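High-affinity zinc uptake system protein znuA (PDB 3MFQ) probably serves as the metal-binding receptor of a bacterial uptake system for zinc or related metal ions, and holds a zinc ion here. Local coordinates at residues 272-275 against 276-280; 220-223 against 224-228. All coordinates share one frame; numbering follows the deposited sequence.

Interaction 1. Residues 272-275 against 276-280; sequences HNVK and LMVKY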
ATOM      1  N   HIS A 272      -9.756   5.976   5.674  1.00 45.93           N
ATOM      2  CA  HIS A 272     -10.787   5.230   4.966  1.00 47.17           C
ATOM      3  C   HIS A 272     -10.684   3.737   5.256  1.00 49.81           C
ATOM      4  O   HIS A 272     -11.674   3.089   5.600  1.00 49.49           O
ATOM      5  CB  HIS A 272     -10.680   5.476   3.463  1.00 49.29           C
ATOM      6  CG  HIS A 272     -11.541   4.567   2.640  1.00 58.41           C
ATOM      7  ND1 HIS A 272     -12.807   4.919   2.226  1.00 67.83           N
ATOM      8  CD2 HIS A 272     -11.316   3.324   2.156  1.00 54.90           C
ATOM      9  CE1 HIS A 272     -13.326   3.929   1.519  1.00 72.35           C
ATOM     10  NE2 HIS A 272     -12.441   2.949   1.463  1.00 62.37           N
ATOM     11  N   ASN A 273      -9.480   3.196   5.112  1.00 44.57           N
ATOM     12  CA  ASN A 273      -9.248   1.789   5.393  1.00 42.53           C
ATOM     13  C   ASN A 273      -9.610   1.441   6.831  1.00 41.77           C
ATOM     14  O   ASN A 273     -10.336   0.480   7.084  1.00 40.12           O
ATOM     15  CB  ASN A 273      -7.793   1.414   5.101  1.00 39.76           C
ATOM     16  CG  ASN A 273      -7.517   1.263   3.616  1.00 44.41           C
ATOM     17  OD1 ASN A 273      -8.400   1.469   2.783  1.00 44.85           O
ATOM     18  ND2 ASN A 273      -6.288   0.892   3.279  1.00 42.94           N
ATOM     19  N   VAL A 274      -9.109   2.238   7.769  1.00 41.43           N
ATOM     20  CA  VAL A 274      -9.334   1.997   9.189  1.00 38.75           C
ATOM     21  C   VAL A 274     -10.813   2.022   9.574  1.00 40.27           C
ATOM     22  O   VAL A 274     -11.310   1.078  10.182  1.00 41.25           O
ATOM     23  CB  VAL A 274      -8.564   3.005  10.052  1.00 40.58           C
ATOM     24  CG1 VAL A 274      -9.050   2.951  11.483  1.00 39.70           C
ATOM     25  CG2 VAL A 274      -7.074   2.728   9.978  1.00 39.01           C
ATOM     26  N   LYS A 275     -11.510   3.101   9.227  1.00 44.76           N
ATOM     27  CA  LYS A 275     -12.935   3.210   9.531  1.00 43.50           C
ATOM     28  C   LYS A 275     -13.693   2.001   8.996  1.00 42.26           C
ATOM     29  O   LYS A 275     -14.603   1.485   9.641  1.00 43.69           O
ATOM     30  CB  LYS A 275     -13.531   4.490   8.935  1.00 43.20           C
ATOM     31  CG  LYS A 275     -13.086   5.786   9.598  1.00 45.38           C
ATOM     32  CD  LYS A 275     -13.922   6.963   9.097  1.00 46.56           C
ATOM     33  CE  LYS A 275     -13.419   8.294   9.646  1.00 50.83           C
ATOM     34  NZ  LYS A 275     -14.298   9.430   9.241  1.00 53.21           N
ATOM     35  N   LEU A 276     -13.308   1.556   7.806  1.00 51.83           N
ATOM     36  CA  LEU A 276     -13.978   0.444   7.149  1.00 51.42           C
ATOM     37  C   LEU A 276     -13.862  -0.824   7.981  1.00 49.43           C
ATOM     38  O   LEU A 276     -14.825  -1.573   8.134  1.00 52.42           O
ATOM     39  CB  LEU A 276     -13.380   0.218   5.758  1.00 50.81           C
ATOM     40  CG  LEU A 276     -14.123  -0.747   4.835  1.00 53.14           C
ATOM     41  CD1 LEU A 276     -15.542  -0.264   4.600  1.00 59.89           C
ATOM     42  CD2 LEU A 276     -13.388  -0.897   3.517  1.00 57.22           C
ATOM     43  N   MET A 277     -12.673  -1.057   8.522  1.00 39.09           N
ATOM     44  CA  MET A 277     -12.421  -2.250   9.316  1.00 41.69           C
ATOM     45  C   MET A 277     -13.236  -2.246  10.602  1.00 44.47           C
ATOM     46  O   MET A 277     -13.835  -3.255  10.971  1.00 45.22           O
ATOM     47  CB  MET A 277     -10.933  -2.361   9.643  1.00 40.72           C
ATOM     48  CG  MET A 277     -10.037  -2.388   8.422  1.00 40.94           C
ATOM     49  SD  MET A 277      -8.295  -2.513   8.852  1.00 37.48           S
ATOM     50  CE  MET A 277      -7.544  -2.450   7.230  1.00 40.25           C
ATOM     51  N   VAL A 278     -13.256  -1.109  11.286  1.00 52.40           N
ATOM     52  CA  VAL A 278     -13.952  -1.020  12.562  1.00 52.10           C
ATOM     53  C   VAL A 278     -15.442  -1.267  12.383  1.00 50.02           C
ATOM     54  O   VAL A 278     -16.069  -1.915  13.213  1.00 51.68           O
ATOM     55  CB  VAL A 278     -13.728   0.342  13.255  1.00 49.77           C
ATOM     56  CG1 VAL A 278     -12.252   0.712  13.228  1.00 49.55           C
ATOM     57  CG2 VAL A 278     -14.562   1.425  12.597  1.00 48.84           C
ATOM     58  N   LYS A 279     -15.999  -0.763  11.286  1.00 45.48           N
ATOM     59  CA  LYS A 279     -17.434  -0.862  11.051  1.00 45.26           C
ATOM     60  C   LYS A 279     -17.894  -2.308  10.950  1.00 48.58           C
ATOM     61  O   LYS A 279     -18.957  -2.665  11.457  1.00 53.45           O
ATOM     62  CB  LYS A 279     -17.835  -0.098   9.789  1.00 40.97           C
ATOM     63  CG  LYS A 279     -19.314  -0.204   9.467  1.00 44.50           C
ATOM     64  CD  LYS A 279     -19.716   0.735   8.345  1.00 45.14           C
ATOM     65  CE  LYS A 279     -21.219   0.687   8.098  1.00 49.18           C
ATOM     66  NZ  LYS A 279     -21.667   1.694   7.097  1.00 45.88           N
ATOM     67  N   TYR A 280     -17.087  -3.144  10.305  1.00 50.10           N
ATOM     68  CA  TYR A 280     -17.477  -4.525  10.057  1.00 48.32           C
ATOM     69  C   TYR A 280     -16.770  -5.531  10.959  1.00 50.96           C
ATOM     70  O   TYR A 280     -16.954  -6.738  10.811  1.00 54.93           O
ATOM     71  CB  TYR A 280     -17.250  -4.883   8.589  1.00 48.33           C
ATOM     72  CG  TYR A 280     -18.125  -4.098   7.642  1.00 53.28           C
ATOM     73  CD1 TYR A 280     -19.327  -4.621   7.183  1.00 50.96           C
ATOM     74  CD2 TYR A 280     -17.756  -2.830   7.214  1.00 53.27           C
ATOM     75  CE1 TYR A 280     -20.134  -3.906   6.320  1.00 54.04           C
ATOM     76  CE2 TYR A 280     -18.556  -2.106   6.352  1.00 54.37           C
ATOM     77  CZ  TYR A 280     -19.744  -2.648   5.908  1.00 59.01           C
ATOM     78  OH  TYR A 280     -20.548  -1.933   5.049  1.00 65.62           O
TER

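Interaction 2. Residues 220-223 against 224-228; sequences STTN and PERMK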
ATOM      1  N   SER A 220      -9.510  -2.481  -4.102  1.00 61.99           N
ATOM      2  CA  SER A 220      -9.803  -1.818  -5.370  1.00 59.86           C
ATOM      3  C   SER A 220      -8.937  -2.283  -6.540  1.00 58.51           C
ATOM      4  O   SER A 220      -9.310  -2.100  -7.699  1.00 61.58           O
ATOM      5  CB  SER A 220      -9.667  -0.300  -5.212  1.00 57.34           C
ATOM      6  OG  SER A 220      -8.333   0.058  -4.894  1.00 57.51           O
ATOM      7  N   THR A 221      -7.787  -2.880  -6.244  1.00 52.16           N
ATOM      8  CA  THR A 221      -6.843  -3.254  -7.293  1.00 49.77           C
ATOM      9  C   THR A 221      -7.013  -4.677  -7.835  1.00 54.84           C
ATOM     10  O   THR A 221      -6.442  -5.014  -8.870  1.00 59.57           O
ATOM     11  CB  THR A 221      -5.378  -3.034  -6.853  1.00 49.13           C
ATOM     12  OG1 THR A 221      -5.246  -3.332  -5.459  1.00 50.04           O
ATOM     13  CG2 THR A 221      -4.961  -1.594  -7.096  1.00 45.97           C
ATOM     14  N   THR A 222      -7.796  -5.506  -7.150  1.00 45.81           N
ATOM     15  CA  THR A 222      -8.036  -6.872  -7.627  1.00 46.03           C
ATOM     16  C   THR A 222      -9.521  -7.184  -7.800  1.00 46.82           C
ATOM     17  O   THR A 222     -10.380  -6.484  -7.268  1.00 45.88           O
ATOM     18  CB  THR A 222      -7.400  -7.940  -6.705  1.00 47.37           C
ATOM     19  OG1 THR A 222      -7.944  -7.828  -5.385  1.00 47.32           O
ATOM     20  CG2 THR A 222      -5.891  -7.768  -6.644  1.00 43.11           C
ATOM     21  N   ASN A 223      -9.812  -8.245  -8.548  1.00 87.37           N
ATOM     22  CA  ASN A 223     -11.187  -8.655  -8.814  1.00 87.56           C
ATOM     23  C   ASN A 223     -11.874  -9.238  -7.584  1.00 88.79           C
ATOM     24  O   ASN A 223     -11.501 -10.309  -7.107  1.00 89.84           O
ATOM     25  CB  ASN A 223     -11.234  -9.668  -9.958  1.00 88.16           C
ATOM     26  CG  ASN A 223     -10.691  -9.107 -11.253  1.00 87.62           C
ATOM     27  OD1 ASN A 223     -10.839  -7.919 -11.539  1.00 85.66           O
ATOM     28  ND2 ASN A 223     -10.056  -9.962 -12.049  1.00 87.40           N
ATOM     29  N   PRO A 224     -12.893  -8.531  -7.072  1.00 55.29           N
ATOM     30  CA  PRO A 224     -13.646  -8.909  -5.870  1.00 53.58           C
ATOM     31  C   PRO A 224     -14.298 -10.287  -5.974  1.00 55.03           C
ATOM     32  O   PRO A 224     -14.750 -10.825  -4.963  1.00 54.97           O
ATOM     33  CB  PRO A 224     -14.725  -7.824  -5.779  1.00 55.89           C
ATOM     34  CG  PRO A 224     -14.151  -6.659  -6.506  1.00 57.19           C
ATOM     35  CD  PRO A 224     -13.348  -7.244  -7.624  1.00 58.02           C
ATOM     36  N   GLU A 225     -14.344 -10.847  -7.178  1.00 98.16           N
ATOM     37  CA  GLU A 225     -14.930 -12.166  -7.386  1.00 98.67           C
ATOM     38  C   GLU A 225     -14.243 -13.191  -6.498  1.00 97.68           C
ATOM     39  O   GLU A 225     -14.885 -14.083  -5.945  1.00 98.66           O
ATOM     40  CB  GLU A 225     -14.801 -12.582  -8.850  1.00100.27           C
ATOM     41  CG  GLU A 225     -16.116 -12.987  -9.495  1.00105.75           C
ATOM     42  CD  GLU A 225     -16.786 -14.148  -8.784  1.00112.74           C
ATOM     43  OE1 GLU A 225     -17.876 -13.943  -8.207  1.00115.53           O
ATOM     44  OE2 GLU A 225     -16.225 -15.264  -8.802  1.00115.48           O
ATOM     45  N   ARG A 226     -12.930 -13.051  -6.367  1.00 58.92           N
ATOM     46  CA  ARG A 226     -12.135 -13.956  -5.554  1.00 55.42           C
ATOM     47  C   ARG A 226     -12.668 -14.055  -4.132  1.00 55.66           C
ATOM     48  O   ARG A 226     -12.688 -15.136  -3.546  1.00 57.69           O
ATOM     49  CB  ARG A 226     -10.684 -13.489  -5.520  1.00 53.49           C
ATOM     50  CG  ARG A 226      -9.794 -14.336  -4.642  1.00 55.86           C
ATOM     51  CD  ARG A 226      -8.481 -13.633  -4.389  1.00 56.79           C
ATOM     52  NE  ARG A 226      -7.895 -13.129  -5.624  1.00 54.55           N
ATOM     53  CZ  ARG A 226      -6.712 -12.530  -5.693  1.00 55.89           C
ATOM     54  NH1 ARG A 226      -5.989 -12.364  -4.595  1.00 52.04           N
ATOM     55  NH2 ARG A 226      -6.250 -12.099  -6.858  1.00 54.61           N
ATOM     56  N   MET A 227     -13.090 -12.924  -3.577  1.00 45.92           N
ATOM     57  CA  MET A 227     -13.588 -12.897  -2.207  1.00 44.12           C
ATOM     58  C   MET A 227     -15.020 -13.410  -2.129  1.00 47.20           C
ATOM     59  O   MET A 227     -15.464 -13.867  -1.078  1.00 46.62           O
ATOM     60  CB  MET A 227     -13.487 -11.489  -1.614  1.00 39.51           C
ATOM     61  CG  MET A 227     -12.069 -10.945  -1.559  1.00 42.38           C
ATOM     62  SD  MET A 227     -10.932 -11.987  -0.622  1.00 44.09           S
ATOM     63  CE  MET A 227     -11.436 -11.633   1.056  1.00 40.25           C
ATOM     64  N   LYS A 228     -15.740 -13.338  -3.243  1.00 50.63           N
ATOM     65  CA  LYS A 228     -17.096 -13.869  -3.289  1.00 50.17           C
ATOM     66  C   LYS A 228     -17.090 -15.365  -3.569  1.00 52.92           C
ATOM     67  O   LYS A 228     -18.021 -16.077  -3.200  1.00 56.31           O
ATOM     68  CB  LYS A 228     -17.952 -13.120  -4.310  1.00 49.57           C
ATOM     69  CG  LYS A 228     -18.450 -11.781  -3.795  1.00 55.88           C
ATOM     70  CD  LYS A 228     -19.653 -11.285  -4.577  1.00 61.59           C
ATOM     71  CE  LYS A 228     -20.283 -10.077  -3.901  1.00 64.49           C
ATOM     72  NZ  LYS A 228     -21.451  -9.552  -4.662  1.00 72.71           N
TER

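Interaction 1. Residues 272-275 against 276-280
The C-terminal helix 266-281 carries this contact, in which residues 272-275 and 276-280 form consecutive turns of one alpha-helix. Four main-chain bonds join the turns, each from residue i+4 back to residue i. Leu276 N bonds to His272 O at 3.1 Å, and Met277 N reaches Asn273 O at the same length. Lys279 N closes the series on Lys275 O. The bond from Val278 N to Val274 O is the straightest, with an N-H...O angle of 164°.

Side chains pair along the helix at the same spacing. Val274 CG1 lies 4.3 Å from Val278 CG1, a loose apolar touch between branched side chains. The Met277 side chain runs back along the helix toward the preceding turn. Its CG packs 3.2 Å from Asn273 O, and its CE ends 4.4 Å from Asn273 CB. With CG beside the backbone N (chi1 -57°) and an extended chain beyond it, the thioether stays alongside that turn. In Leu276, CG lies anti to the backbone N (chi1 -170°), and CD2 comes obliquely to the His272 ring, 4.5 Å from its NE2. The ring and amide of the first turn are held from outside: His272 NE2 bonds to Glu250 O and Asn273 ND2 to Phe252 O. These two bonds tie His272 and the buried Asn273 to the loop 250-252, just before the zinc ligand Asp254.

The helix is amphipathic. Lys275 and Lys279 extend from its exposed side. Val274 packs on Trp151, Val152, Glu155 and Leu156 of helix 131-156, Leu276 and Met277 meet Leu251, and Leu276 with Tyr280 rests on strand 242-244.

Interaction 2. Residues 220-223 against 224-228
Thr222 and Asn223 make the contact from the loop side, at the point where the chain after strand 215-217 turns into helix 225-235. Ser220 and Thr221 lead up to it. They lie against the loop that carries the zinc ligand Asp254: Ser220 packs on Glu250 and Phe252, and Thr221 on Ser253. The main chain of Ser220 is also hydrogen-bonded to Leu251 of that loop.

Thr222 is the first residue to meet the next segment. Its carbonyl O lies close to Pro224 CD, at 3.1 Å. Thr222 CB comes obliquely to the Arg226 guanidinium, 4.3 Å from NH2. This is a loose touch. The polar ends of both side chains are held elsewhere: Thr222 OG1 bonds to Glu219 OE2, and Arg226 NH1 to Pro169 O. The arginine starts with CG opposite its backbone N (chi1 177°) and bends at chi3 (-48°), which carries the guanidinium back alongside the loop to Thr222.

Asn223 contributes mainly through its main chain. Its O accepts a hydrogen bond from Arg226 N at 3.2 Å, with an N-H...O angle of 158°. Arg226 CB lies 3.6 Å from Asn223 O as well, so the start of the arginine side chain sits over the same carbonyl. Within 224-228, Pro224 O accepts a bond from Lys228 N at 3.2 Å, an i+4 link of helical type.

The bond from Arg226 N to Asn223 O spans i to i+3 and belongs to the first turn of helix 225-235. Pro224 stands at the start of that turn, where proline is well tolerated because no amide hydrogen is needed. This helix entry passes close to the metal site, with the Thr222 side chain about 7 Å from the zinc ion.

Both are local contacts, one within a helix and one at the entry to a helix, and they sit at different depths. Interaction 1 is partly buried inside a continuing helix, where four repeated main-chain bonds are joined by apolar packing. Interaction 2 is a surface contact with a single bond across it and little side-chain packing. Interactions 1 and 2 do not touch; the nearest atoms of interactions 1 and 2 are about 8 Å apart. Segments 272-275 and 220-223 nevertheless both make bonds to the loop 250-252, in the second case from Ser220 to Leu251. Both lie near the zinc ion, the Thr222 side chain at about 7 Å and that of Asn273 at about 11 Å.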